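Local coordinates for oligopeptide-binding protein appA (Bacillus subtilis, PDB 1XOC), which binds oligopeptides outside the cell as the receptor of an oligopeptide permease, an ABC transport system that can substitute for Opp in sporulation and competence, at residues Leu315-Pro320 with Gln465-Tyr470; Ala308-Ser313 with Gln472-Ile477; Ile29-Leu34 with Trp193-Tyr198. One frame throughout, in Å; residues are numbered along the deposited sequence.

Contact 1: residues Leu315-Pro320 with Gln465-Tyr470; sequences LSWNYP and QYSKEY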
loop_
_atom_site.group_PDB
_atom_site.type_symbol
_atom_site.label_atom_id
_atom_site.label_comp_id
_atom_site.label_asym_id
_atom_site.label_seq_id
_atom_site.Cartn_x
_atom_site.Cartn_y
_atom_site.Cartn_z
ATOM N N LEU A 315 12.013 9.148 -1.093
ATOM C CA LEU A 315 11.232 10.319 -0.722
ATOM C C LEU A 315 11.189 10.539 0.792
ATOM O O LEU A 315 10.856 11.628 1.257
ATOM C CB LEU A 315 9.790 10.231 -1.273
ATOM C CG LEU A 315 9.644 10.288 -2.798
ATOM C CD1 LEU A 315 8.212 10.094 -3.182
ATOM C CD2 LEU A 315 10.148 11.619 -3.304
ATOM N N SER A 316 11.472 9.496 1.559
ATOM C CA SER A 316 11.298 9.552 2.990
ATOM C C SER A 316 12.419 10.344 3.643
ATOM O O SER A 316 13.606 10.173 3.315
ATOM C CB SER A 316 11.305 8.161 3.584
ATOM O OG SER A 316 11.245 8.258 4.996
ATOM N N TRP A 317 12.059 11.145 4.642
ATOM C CA TRP A 317 13.065 11.819 5.456
ATOM C C TRP A 317 13.934 10.812 6.202
ATOM O O TRP A 317 15.014 11.158 6.671
ATOM C CB TRP A 317 12.438 12.804 6.455
ATOM C CG TRP A 317 11.425 12.224 7.389
ATOM C CD1 TRP A 317 10.079 12.258 7.229
ATOM C CD2 TRP A 317 11.657 11.549 8.638
ATOM N NE1 TRP A 317 9.460 11.632 8.263
ATOM C CE2 TRP A 317 10.400 11.218 9.167
ATOM C CE3 TRP A 317 12.789 11.224 9.367
ATOM C CZ2 TRP A 317 10.245 10.539 10.380
ATOM C CZ3 TRP A 317 12.642 10.574 10.594
ATOM C CH2 TRP A 317 11.379 10.238 11.085
ATOM N N ASN A 318 13.474 9.574 6.328
ATOM C CA ASN A 318 14.235 8.564 7.052
ATOM C C ASN A 318 15.144 7.737 6.154
ATOM O O ASN A 318 15.828 6.830 6.630
ATOM C CB ASN A 318 13.272 7.630 7.776
ATOM C CG ASN A 318 13.904 6.939 8.967
ATOM O OD1 ASN A 318 14.734 7.509 9.673
ATOM N ND2 ASN A 318 13.513 5.694 9.192
ATOM N N TYR A 319 15.121 8.006 4.854
ATOM C CA TYR A 319 15.904 7.221 3.926
ATOM C C TYR A 319 17.357 7.519 4.235
ATOM O O TYR A 319 17.735 8.693 4.333
ATOM C CB TYR A 319 15.552 7.571 2.491
ATOM C CG TYR A 319 16.198 6.661 1.450
ATOM C CD1 TYR A 319 17.428 6.993 0.877
ATOM C CD2 TYR A 319 15.600 5.471 1.057
ATOM C CE1 TYR A 319 18.016 6.163 -0.073
ATOM C CE2 TYR A 319 16.171 4.663 0.105
ATOM C CZ TYR A 319 17.370 5.006 -0.455
ATOM O OH TYR A 319 17.938 4.169 -1.409
ATOM N N PRO A 320 18.170 6.468 4.429
ATOM C CA PRO A 320 19.537 6.648 4.889
ATOM C C PRO A 320 20.443 7.113 3.764
ATOM O O PRO A 320 20.732 6.348 2.854
ATOM C CB PRO A 320 19.913 5.254 5.381
ATOM C CG PRO A 320 19.125 4.354 4.552
ATOM C CD PRO A 320 17.840 5.048 4.248
ATOM N N GLN A 465 17.771 11.196 15.931
ATOM C CA GLN A 465 18.052 10.012 16.744
ATOM C C GLN A 465 17.330 8.800 16.171
ATOM O O GLN A 465 17.890 7.703 16.111
ATOM C CB GLN A 465 17.620 10.242 18.192
ATOM C CG GLN A 465 18.388 11.353 18.898
ATOM C CD GLN A 465 17.823 11.714 20.271
ATOM O OE1 GLN A 465 18.328 12.627 20.932
ATOM N NE2 GLN A 465 16.775 11.004 20.704
ATOM N N TYR A 466 16.084 9.015 15.751
ATOM C CA TYR A 466 15.278 7.976 15.110
ATOM C C TYR A 466 15.949 7.444 13.839
ATOM O O TYR A 466 16.127 6.242 13.681
ATOM C CB TYR A 466 13.905 8.541 14.764
ATOM C CG TYR A 466 12.893 7.540 14.257
ATOM C CD1 TYR A 466 12.171 6.750 15.140
ATOM C CD2 TYR A 466 12.612 7.432 12.904
ATOM C CE1 TYR A 466 11.205 5.852 14.685
ATOM C CE2 TYR A 466 11.660 6.528 12.444
ATOM C CZ TYR A 466 10.967 5.749 13.336
ATOM O OH TYR A 466 10.001 4.860 12.908
ATOM N N SER A 467 16.309 8.347 12.936
ATOM C CA SER A 467 16.959 7.975 11.690
ATOM C C SER A 467 18.299 7.282 11.951
ATOM O O SER A 467 18.702 6.390 11.218
ATOM C CB SER A 467 17.167 9.223 10.813
ATOM O OG SER A 467 15.927 9.823 10.477
ATOM N N LYS A 468 19.005 7.693 13.001
ATOM C CA LYS A 468 20.316 7.109 13.276
ATOM C C LYS A 468 20.172 5.666 13.728
ATOM O O LYS A 468 20.889 4.795 13.258
ATOM C CB LYS A 468 21.061 7.924 14.331
ATOM C CG LYS A 468 22.555 7.585 14.479
ATOM C CD LYS A 468 23.389 8.270 13.392
ATOM C CE LYS A 468 24.708 7.545 13.101
ATOM N NZ LYS A 468 25.006 7.517 11.624
ATOM N N GLU A 469 19.228 5.413 14.628
ATOM C CA GLU A 469 18.963 4.053 15.092
ATOM C C GLU A 469 18.378 3.188 13.979
ATOM O O GLU A 469 18.598 1.972 13.947
ATOM C CB GLU A 469 18.027 4.066 16.303
ATOM C CG GLU A 469 18.772 4.364 17.612
ATOM C CD GLU A 469 19.535 3.153 18.153
ATOM O OE1 GLU A 469 18.979 2.028 18.077
ATOM O OE2 GLU A 469 20.667 3.328 18.669
ATOM N N TYR A 470 17.640 3.809 13.058
ATOM C CA TYR A 470 17.099 3.073 11.914
ATOM C C TYR A 470 18.165 2.590 10.941
ATOM O O TYR A 470 17.931 1.631 10.222
ATOM C CB TYR A 470 15.966 3.840 11.197
ATOM C CG TYR A 470 14.653 3.124 11.398
ATOM C CD1 TYR A 470 13.814 3.438 12.456
ATOM C CD2 TYR A 470 14.293 2.072 10.571
ATOM C CE1 TYR A 470 12.628 2.735 12.675
ATOM C CE2 TYR A 470 13.122 1.369 10.781
ATOM C CZ TYR A 470 12.279 1.702 11.829
ATOM O OH TYR A 470 11.087 0.995 12.050
HETATM O O HOH W 1 17.890 6.335 8.490
#

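Contact 2: residues Ala308-Ser313 with Gln472-Ile477; sequences AYIPES and QIYQKI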
loop_
_atom_site.group_PDB
_atom_site.type_symbol
_atom_site.label_atom_id
_atom_site.label_comp_id
_atom_site.label_asym_id
_atom_site.label_seq_id
_atom_site.Cartn_x
_atom_site.Cartn_y
_atom_site.Cartn_z
ATOM N N ALA A 308 16.378 -0.998 -6.106
ATOM C CA ALA A 308 16.160 -0.765 -4.676
ATOM C C ALA A 308 17.046 -1.694 -3.834
ATOM O O ALA A 308 17.121 -2.892 -4.098
ATOM C CB ALA A 308 14.726 -1.007 -4.316
ATOM N N TYR A 309 17.716 -1.129 -2.820
ATOM C CA TYR A 309 18.497 -1.919 -1.878
ATOM C C TYR A 309 18.041 -1.768 -0.423
ATOM O O TYR A 309 18.563 -2.473 0.454
ATOM C CB TYR A 309 19.955 -1.501 -1.958
ATOM C CG TYR A 309 20.512 -1.590 -3.335
ATOM C CD1 TYR A 309 20.901 -2.818 -3.855
ATOM C CD2 TYR A 309 20.624 -0.473 -4.142
ATOM C CE1 TYR A 309 21.413 -2.936 -5.134
ATOM C CE2 TYR A 309 21.139 -0.584 -5.451
ATOM C CZ TYR A 309 21.532 -1.831 -5.932
ATOM O OH TYR A 309 22.041 -1.975 -7.211
ATOM N N ILE A 310 17.099 -0.848 -0.183
ATOM C CA ILE A 310 16.624 -0.474 1.148
ATOM C C ILE A 310 15.089 -0.534 1.185
ATOM O O ILE A 310 14.437 -0.113 0.226
ATOM C CB ILE A 310 17.148 0.953 1.462
ATOM C CG1 ILE A 310 18.668 0.921 1.488
ATOM C CG2 ILE A 310 16.607 1.534 2.757
ATOM C CD1 ILE A 310 19.273 2.264 1.436
ATOM N N PRO A 311 14.499 -1.038 2.300
ATOM C CA PRO A 311 13.036 -1.109 2.430
ATOM C C PRO A 311 12.390 0.239 2.776
ATOM O O PRO A 311 11.566 0.341 3.694
ATOM C CB PRO A 311 12.859 -2.131 3.570
ATOM C CG PRO A 311 14.013 -1.896 4.420
ATOM C CD PRO A 311 15.160 -1.626 3.478
ATOM N N GLU A 312 12.747 1.272 2.032
ATOM C CA GLU A 312 12.179 2.605 2.261
ATOM C C GLU A 312 12.329 3.402 0.980
ATOM O O GLU A 312 13.216 3.146 0.180
ATOM C CB GLU A 312 12.896 3.309 3.408
ATOM C CG GLU A 312 12.268 4.675 3.820
ATOM C CD GLU A 312 10.747 4.601 4.066
ATOM O OE1 GLU A 312 9.969 4.969 3.153
ATOM O OE2 GLU A 312 10.347 4.172 5.179
ATOM N N SER A 313 11.432 4.350 0.771
ATOM C CA SER A 313 11.463 5.165 -0.431
ATOM C C SER A 313 12.475 6.297 -0.269
ATOM O O SER A 313 12.563 6.914 0.808
ATOM C CB SER A 313 10.104 5.806 -0.628
ATOM O OG SER A 313 10.125 6.665 -1.721
ATOM N N GLN A 472 20.688 0.841 11.734
ATOM C CA GLN A 472 20.884 -0.533 12.178
ATOM C C GLN A 472 19.777 -1.465 11.721
ATOM O O GLN A 472 20.032 -2.616 11.423
ATOM C CB GLN A 472 20.952 -0.605 13.698
ATOM C CG GLN A 472 22.108 0.119 14.301
ATOM C CD GLN A 472 22.146 -0.058 15.800
ATOM O OE1 GLN A 472 22.190 -1.186 16.297
ATOM N NE2 GLN A 472 22.125 1.054 16.535
ATOM N N ILE A 473 18.543 -0.981 11.710
ATOM C CA ILE A 473 17.400 -1.801 11.286
ATOM C C ILE A 473 17.518 -2.105 9.792
ATOM O O ILE A 473 17.369 -3.247 9.369
ATOM C CB ILE A 473 16.065 -1.108 11.617
ATOM C CG1 ILE A 473 15.845 -1.090 13.122
ATOM C CG2 ILE A 473 14.898 -1.837 10.963
ATOM C CD1 ILE A 473 14.782 -0.083 13.612
ATOM N N TYR A 474 17.798 -1.081 8.998
ATOM C CA TYR A 474 18.060 -1.272 7.575
ATOM C C TYR A 474 19.178 -2.273 7.304
ATOM O O TYR A 474 19.049 -3.113 6.421
ATOM C CB TYR A 474 18.410 0.065 6.941
ATOM C CG TYR A 474 17.273 1.049 6.898
ATOM C CD1 TYR A 474 17.511 2.398 7.077
ATOM C CD2 TYR A 474 15.962 0.643 6.625
ATOM C CE1 TYR A 474 16.488 3.308 7.019
ATOM C CE2 TYR A 474 14.933 1.551 6.572
ATOM C CZ TYR A 474 15.210 2.875 6.746
ATOM O OH TYR A 474 14.212 3.783 6.701
ATOM N N GLN A 475 20.280 -2.188 8.048
ATOM C CA GLN A 475 21.353 -3.169 7.908
ATOM C C GLN A 475 20.861 -4.593 8.109
ATOM O O GLN A 475 21.215 -5.478 7.350
ATOM C CB GLN A 475 22.493 -2.901 8.897
ATOM C CG GLN A 475 23.383 -1.743 8.514
ATOM C CD GLN A 475 24.262 -2.010 7.310
ATOM O OE1 GLN A 475 24.855 -1.082 6.763
ATOM N NE2 GLN A 475 24.359 -3.272 6.891
ATOM N N LYS A 476 20.091 -4.818 9.164
ATOM C CA LYS A 476 19.623 -6.166 9.479
ATOM C C LYS A 476 18.653 -6.681 8.417
ATOM O O LYS A 476 18.760 -7.823 7.989
ATOM C CB LYS A 476 18.990 -6.228 10.867
ATOM C CG LYS A 476 20.016 -6.056 11.986
ATOM C CD LYS A 476 19.527 -6.603 13.323
ATOM C CE LYS A 476 20.631 -6.577 14.376
ATOM N NZ LYS A 476 21.751 -7.534 14.101
ATOM N N ILE A 477 17.722 -5.844 7.984
ATOM C CA ILE A 477 16.780 -6.264 6.939
ATOM C C ILE A 477 17.522 -6.549 5.633
ATOM O O ILE A 477 17.286 -7.563 4.972
ATOM C CB ILE A 477 15.655 -5.223 6.749
ATOM C CG1 ILE A 477 14.822 -5.167 8.024
ATOM C CG2 ILE A 477 14.757 -5.576 5.542
ATOM C CD1 ILE A 477 13.919 -3.989 8.143
#

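Contact 3: residues Ile29-Leu34 with Trp193-Tyr198; sequences IGEPTL and WKQGQY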
loop_
_atom_site.group_PDB
_atom_site.type_symbol
_atom_site.label_atom_id
_atom_site.label_comp_id
_atom_site.label_asym_id
_atom_site.label_seq_id
_atom_site.Cartn_x
_atom_site.Cartn_y
_atom_site.Cartn_z
ATOM N N ILE A 29 -5.915 -1.244 -12.773
ATOM C CA ILE A 29 -5.683 -2.681 -13.076
ATOM C C ILE A 29 -6.066 -3.629 -11.945
ATOM O O ILE A 29 -5.963 -4.848 -12.117
ATOM C CB ILE A 29 -4.231 -2.972 -13.504
ATOM C CG1 ILE A 29 -3.240 -2.733 -12.365
ATOM C CG2 ILE A 29 -3.899 -2.152 -14.763
ATOM C CD1 ILE A 29 -1.827 -3.282 -12.661
ATOM N N GLY A 30 -6.508 -3.106 -10.813
ATOM C CA GLY A 30 -6.919 -3.940 -9.671
ATOM C C GLY A 30 -8.291 -3.539 -9.136
ATOM O O GLY A 30 -8.570 -2.369 -8.964
ATOM N N GLU A 31 -9.150 -4.525 -8.905
ATOM C CA GLU A 31 -10.464 -4.256 -8.325
ATOM C C GLU A 31 -10.405 -4.211 -6.817
ATOM O O GLU A 31 -9.770 -5.072 -6.210
ATOM C CB GLU A 31 -11.449 -5.333 -8.750
ATOM C CG GLU A 31 -12.891 -5.011 -8.443
ATOM C CD GLU A 31 -13.843 -5.904 -9.193
ATOM O OE1 GLU A 31 -13.415 -6.965 -9.725
ATOM O OE2 GLU A 31 -15.031 -5.538 -9.229
ATOM N N PRO A 32 -11.091 -3.225 -6.194
ATOM C CA PRO A 32 -11.177 -3.241 -4.742
ATOM C C PRO A 32 -11.888 -4.458 -4.163
ATOM O O PRO A 32 -12.603 -5.239 -4.886
ATOM C CB PRO A 32 -11.985 -1.973 -4.417
ATOM C CG PRO A 32 -11.840 -1.106 -5.611
ATOM C CD PRO A 32 -11.805 -2.057 -6.765
ATOM N N THR A 33 -11.737 -4.611 -2.853
ATOM C CA THR A 33 -12.367 -5.684 -2.096
ATOM C C THR A 33 -13.499 -5.146 -1.216
ATOM O O THR A 33 -14.598 -5.659 -1.214
ATOM C CB THR A 33 -11.313 -6.358 -1.224
ATOM O OG1 THR A 33 -10.368 -7.012 -2.061
ATOM C CG2 THR A 33 -11.907 -7.470 -0.387
ATOM N N LEU A 34 -13.208 -4.096 -0.464
ATOM C CA LEU A 34 -14.214 -3.492 0.371
ATOM C C LEU A 34 -13.785 -2.081 0.770
ATOM O O LEU A 34 -12.650 -1.725 0.591
ATOM C CB LEU A 34 -14.460 -4.353 1.612
ATOM C CG LEU A 34 -13.523 -4.298 2.820
ATOM C CD1 LEU A 34 -13.984 -5.077 3.995
ATOM C CD2 LEU A 34 -12.110 -4.598 2.531
ATOM N N TRP A 193 -21.564 -0.439 -7.908
ATOM C CA TRP A 193 -20.388 -1.276 -8.140
ATOM C C TRP A 193 -20.819 -2.483 -8.978
ATOM O O TRP A 193 -21.456 -3.432 -8.479
ATOM C CB TRP A 193 -19.745 -1.692 -6.818
ATOM C CG TRP A 193 -18.511 -2.544 -6.925
ATOM C CD1 TRP A 193 -17.856 -2.954 -8.063
ATOM C CD2 TRP A 193 -17.781 -3.082 -5.832
ATOM N NE1 TRP A 193 -16.752 -3.725 -7.719
ATOM C CE2 TRP A 193 -16.683 -3.810 -6.359
ATOM C CE3 TRP A 193 -17.932 -3.006 -4.443
ATOM C CZ2 TRP A 193 -15.740 -4.451 -5.534
ATOM C CZ3 TRP A 193 -17.008 -3.654 -3.635
ATOM C CH2 TRP A 193 -15.942 -4.391 -4.186
ATOM N N LYS A 194 -20.525 -2.394 -10.269
ATOM C CA LYS A 194 -20.768 -3.478 -11.213
ATOM C C LYS A 194 -19.525 -4.355 -11.162
ATOM O O LYS A 194 -18.436 -3.938 -11.607
ATOM C CB LYS A 194 -20.993 -2.910 -12.598
ATOM C CG LYS A 194 -21.333 -4.004 -13.600
ATOM C CD LYS A 194 -22.596 -3.782 -14.444
ATOM C CE LYS A 194 -23.250 -5.143 -14.708
ATOM N NZ LYS A 194 -24.428 -5.149 -15.622
ATOM N N GLN A 195 -19.685 -5.523 -10.542
ATOM C CA GLN A 195 -18.565 -6.369 -10.186
ATOM C C GLN A 195 -17.752 -6.719 -11.448
ATOM O O GLN A 195 -18.302 -7.097 -12.483
ATOM C CB GLN A 195 -19.048 -7.624 -9.438
ATOM C CG GLN A 195 -17.918 -8.493 -8.877
ATOM C CD GLN A 195 -17.302 -7.940 -7.605
ATOM O OE1 GLN A 195 -17.971 -7.281 -6.805
ATOM N NE2 GLN A 195 -16.004 -8.215 -7.413
ATOM N N GLY A 196 -16.439 -6.542 -11.353
ATOM C CA GLY A 196 -15.534 -6.810 -12.446
ATOM C C GLY A 196 -15.474 -5.735 -13.525
ATOM O O GLY A 196 -14.766 -5.896 -14.524
ATOM N N GLN A 197 -16.204 -4.632 -13.355
ATOM C CA GLN A 197 -16.293 -3.638 -14.413
ATOM C C GLN A 197 -15.978 -2.244 -13.904
ATOM O O GLN A 197 -15.097 -1.589 -14.445
ATOM C CB GLN A 197 -17.668 -3.650 -15.036
ATOM C CG GLN A 197 -18.000 -4.943 -15.698
ATOM C CD GLN A 197 -19.177 -4.813 -16.627
ATOM O OE1 GLN A 197 -20.119 -5.595 -16.550
ATOM N NE2 GLN A 197 -19.152 -3.796 -17.492
ATOM N N TYR A 198 -16.748 -1.770 -12.931
ATOM C CA TYR A 198 -16.537 -0.395 -12.437
ATOM C C TYR A 198 -17.233 -0.095 -11.126
ATOM O O TYR A 198 -18.182 -0.725 -10.749
ATOM C CB TYR A 198 -17.020 0.640 -13.473
ATOM C CG TYR A 198 -18.503 0.560 -13.751
ATOM C CD1 TYR A 198 -18.986 -0.150 -14.828
ATOM C CD2 TYR A 198 -19.419 1.198 -12.916
ATOM C CE1 TYR A 198 -20.342 -0.227 -15.062
ATOM C CE2 TYR A 198 -20.785 1.132 -13.160
ATOM C CZ TYR A 198 -21.227 0.423 -14.221
ATOM O OH TYR A 198 -22.597 0.347 -14.457
HETATM O O HOH W 2 -14.651 -9.346 -9.828
HETATM O O HOH W 3 -13.538 -7.511 -5.485
#

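Contact 1: residues Leu315-Pro320 with Gln465-Tyr470
Asn-318 reaches across to the helix of Ser-467 and fits its carboxamide between the side chains of Tyr-466, Ser-467 and Tyr-470. It shows how one amide at a loop corner can dock a loop on a helix. Asn-318 CB lies 3.9 Å above the plane of the Trp-317 indole, toward the rim of one face. CG, anti to the backbone N (chi1 -156°), passes by Ser-467, and the two branches of the amide then part. Asn-318 OD1 comes 2.7 Å from Ser-467 OG; the one hydroxyl proton there also has Arg-463 O, a turn back along the helix, within reach. Asn-318 ND2 points instead at the root of the Tyr-470 ring, 3.6 Å from Tyr-470 CG, with the amide plane 77° from that ring. It also passes CE2 of Tyr-466.

Trp-317 supports the same place from its six-membered ring. Trp-317 CH2 meets Tyr-466 CD2 at 3.6 Å, the two rings being turned obliquely with their planes 46° apart, while Trp-317 CZ3 brings the indole edge to Ser-467 OG at 3.4 Å. Behind the amide, the loop is shaped by a type I beta turn from Ser-316 to Tyr-319 and by an ST turn, in which Ser-316 OG accepts from Asn-318 N at 2.9 Å. The firm polar link is a water that donates to both Asn-318 O and Ser-467 O, bridging the two backbones.

The tyrosine hydroxyls find partners beyond the two segments, Tyr-466 OH at Pro-425 O and Tyr-470 OH at Gln-427 N. The contact thus ties the loop that follows strand 306-307 to the first turns of helix 463-480, with the Pro-425 loop touching Trp-317 and Asn-318 and helix 448-457 packed against Glu-469 and Tyr-470.

Contact 2: residues Ala308-Ser313 with Gln472-Ile477
The ring of Tyr-474 receives the CG2 methyl of Ile-310 over one face, a CH-pi contact 4.1 Å from the ring centroid and only 13° off the normal. Pro-320 CD lies on that same side, nearer the CE1 corner. Pro-311 and Glu-312 approach the ring obliquely, the proline at CD2 and the glutamate at the phenol end. The chain that presents these three residues is bent by an inverse gamma turn centred on Pro-311, in a lobe of the solute-binding protein fold.

A tight turn of this sort can direct successive side chains at a single aromatic, and here it does. Ile-310 CG2, anti to the backbone N, is the branch laid over the ring, crossing it at about a right angle. Pro-311 then wedges between two residues one helical turn apart: its CG is 3.9 Å from Tyr-474 CD2 and equally far from Ile-477 CG2. Phe-485 of strand 483-496 and Phe-431 of helix 428-431 also touch both Pro-311 and Ile-477, and the apolar packing continues through them into sheet and helix.

Several polar atoms around the ring have partners. Tyr-474 OH makes a weak hydrogen bond to Asn-318 O, and Ile-310 O is bonded to Tyr-488 OH. Glu-312 gives the tyrosine its aliphatic part, with Glu-312 CB 3.6 Å from Tyr-474 OH. Its chain bends at chi2 (51°), and the carboxylate turns back to the backbone of the next residue, where Glu-312 OE1 accepts from Ser-313 N at 2.9 Å on the anti side, 30° out of the carboxylate plane.

Contact 3: residues Ile29-Leu34 with Trp193-Tyr198
Glu-31 OE2 is gripped by two N-H groups of the facing segment, one from a side chain and one from the backbone. Trp-193 NE1 donates to Glu-31 OE2 at 2.9 Å with an N-H...O angle of 159°; OE2 lies close to the indole plane and receives this bond on its anti lone pair. Gly-196 N donates to Glu-31 OE2 at 2.7 Å and 165°, from the syn side. Glu-31 OE1 accepts from a water at 2.7 Å, and that water accepts from Gln-195 NE2. The buried carboxylate therefore has both oxygens satisfied, and the two N-H dipoles would be expected to help it stay ionised. CG anti to the backbone N (chi1 -168°) and an extended chain beyond it carry the acid there.

Gly-196, with positive phi, lies in the turn of the beta hairpin joining strands 188-194 and 198-203, and Trp-193 near the end of the first strand. A classic beta bulge sits there, Gln-197 and Tyr-198 both giving their N-H to Lys-194 O. Glu-31 follows strand 23-28, at the other outer edge of the same sheet, and touches Val-221 of strand 216-221 in between.

Gln-195 NE2 is 3.4 Å from Glu-31 OE2 at too poor an angle to bond, but it serves two waters, the second joining it to Pro-32 O. Gln-195 OE1 lies over one face of the Trp-193 indole. Along the indole's edge, Pro-32 O is 3.3 Å from Trp-193 CZ2 and Thr-33 O 3.5 Å from Trp-193 CH2. Thr-33 N is bonded to Ser-45 OG of helix 43-52.

Overall arrangement
Contacts 1 and 2 form one continuous patch, their centres 10 Å apart. Both use helix 463-480, and the loop after strand 306-307 follows that helix in the reverse sense, the earlier loop residues 308-313 meeting the later helix residues. Contact 1 therefore lies within the chain span that contact 2 encloses. Contact 3 closes earlier in the chain, on the four-stranded sheet holding strands 23-28 and 188-194. Its centre is 37 Å from contact 1 and 34 Å from contact 2, across the chain's centre. The two regions probably belong to different lobes of this peptide-binding fold; Ile-29, at the start of segment 29-34, packs against the bound peptide.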